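Local coordinates for citryl-CoA lyase (Hydrogenobacter thermophilus, PDB 6HXP), which cleaves citryl-CoA to acetyl-CoA and oxaloacetate, the lyase step of citrate breakdown in the reductive Krebs cycle, at the interface of chains A and B. Sequence-based numbering; all coordinates share one arbitrary frame. Chains: chain A/B, Citryl-CoA lyase.

The interface of chains A and B. Residues chain A 10-12; chain B 238, 244.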
# COMPACT_ATOMS: atom_id res chain seq x y z
N THR A 10 18.02 -13.37 9.25
CA THR A 10 18.90 -13.73 8.14
C THR A 10 20.21 -12.96 8.23
O THR A 10 20.22 -11.83 8.69
CB THR A 10 18.17 -13.34 6.82
OG1 THR A 10 16.96 -14.09 6.68
CG2 THR A 10 19.02 -13.50 5.55
N GLN A 11 21.29 -13.60 7.77
CA GLN A 11 22.55 -12.91 7.59
C GLN A 11 23.25 -13.46 6.41
O GLN A 11 22.91 -14.55 5.94
CB GLN A 11 23.44 -12.87 8.82
CG GLN A 11 24.01 -14.15 9.24
CD GLN A 11 25.18 -13.97 10.25
OE1 GLN A 11 25.83 -12.91 10.44
NE2 GLN A 11 25.35 -14.98 10.99
N HIS A 12 24.22 -12.71 5.90
CA HIS A 12 25.03 -13.15 4.78
C HIS A 12 26.45 -13.41 5.27
O HIS A 12 26.99 -12.60 6.01
CB HIS A 12 25.00 -12.13 3.65
CG HIS A 12 23.66 -12.09 2.99
ND1 HIS A 12 22.63 -11.35 3.52
CD2 HIS A 12 23.19 -12.82 1.95
CE1 HIS A 12 21.56 -11.63 2.78
NE2 HIS A 12 21.85 -12.50 1.81
N GLU B 238 25.05 -4.59 5.05
CA GLU B 238 24.88 -5.49 6.18
C GLU B 238 26.06 -5.44 7.14
O GLU B 238 25.87 -5.33 8.36
CB GLU B 238 24.62 -6.92 5.69
CG GLU B 238 23.81 -7.73 6.67
CD GLU B 238 23.61 -9.15 6.20
OE1 GLU B 238 22.57 -9.45 5.55
OE2 GLU B 238 24.46 -9.99 6.57
N TYR B 244 23.45 -8.52 13.68
CA TYR B 244 22.79 -9.83 13.67
C TYR B 244 22.76 -10.39 15.10
O TYR B 244 23.79 -10.43 15.78
CB TYR B 244 23.49 -10.78 12.72
CG TYR B 244 22.82 -12.12 12.66
CD1 TYR B 244 21.62 -12.30 11.98
CD2 TYR B 244 23.42 -13.24 13.22
CE1 TYR B 244 20.98 -13.53 11.95
CE2 TYR B 244 22.80 -14.48 13.18
CZ TYR B 244 21.60 -14.63 12.50
OH TYR B 244 21.04 -15.88 12.42
O HOH W 1 20.06 -9.09 7.29
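The C-terminal segment of chain B, in its helix 238-241 and strand 242-244, meets strand 10-13, near the N-terminus of chain A, with B:Glu238 binding A:His12 and B:Tyr244 stacking on A:Gln11. The B:Glu238 carboxylate spans backbone and side chain of one residue. Its OE2 accepts a hydrogen bond from the backbone N of A:His12 at 2.8 Å through the syn lone pair, and OE1 accepts one from the imidazole ND1 of A:His12, also at 2.8 Å. The second bond is nearly straight; OE1 lies in the imidazole plane, whereas the ring nitrogen approaches the syn side of OE1 from 34° out of the carboxylate plane. With CG of B:Glu238 anti to its backbone N (chi1 -152°) and the chain extended beyond it, the carboxylate reaches across to the strand. Two bonds to separate oxygens fix its rotation, and the nearby carboxylate would probably favour a proton on ND1. A water bridges OE1 of B:Glu238 and the backbone O of A:Thr10, each 3.1 Å from the water oxygen, extending the polar link to the start of the strand.

Beside it, the A:Gln11 amide lies flat over one face of the B:Tyr244 ring, their planes 17° apart. CD of A:Gln11 is 3.5 Å from CD2 of B:Tyr244 and sits offset toward the rim, while NE2 reaches CE2 at 3.4 Å. The other side of the ring rim, at CD1, comes within 3.6 Å of the carbonyl O of A:Thr10. Replacing B:Glu238 with an alanine would probably leave the backbone N and ND1 of A:His12 without these partners and free the imidazole to turn. Polar anchoring and amide-ring stacking together fasten the tail of one subunit to strand 10-13 of the other; two-fold symmetry repeats this in exchange, probably helping to stabilise the subunit pair.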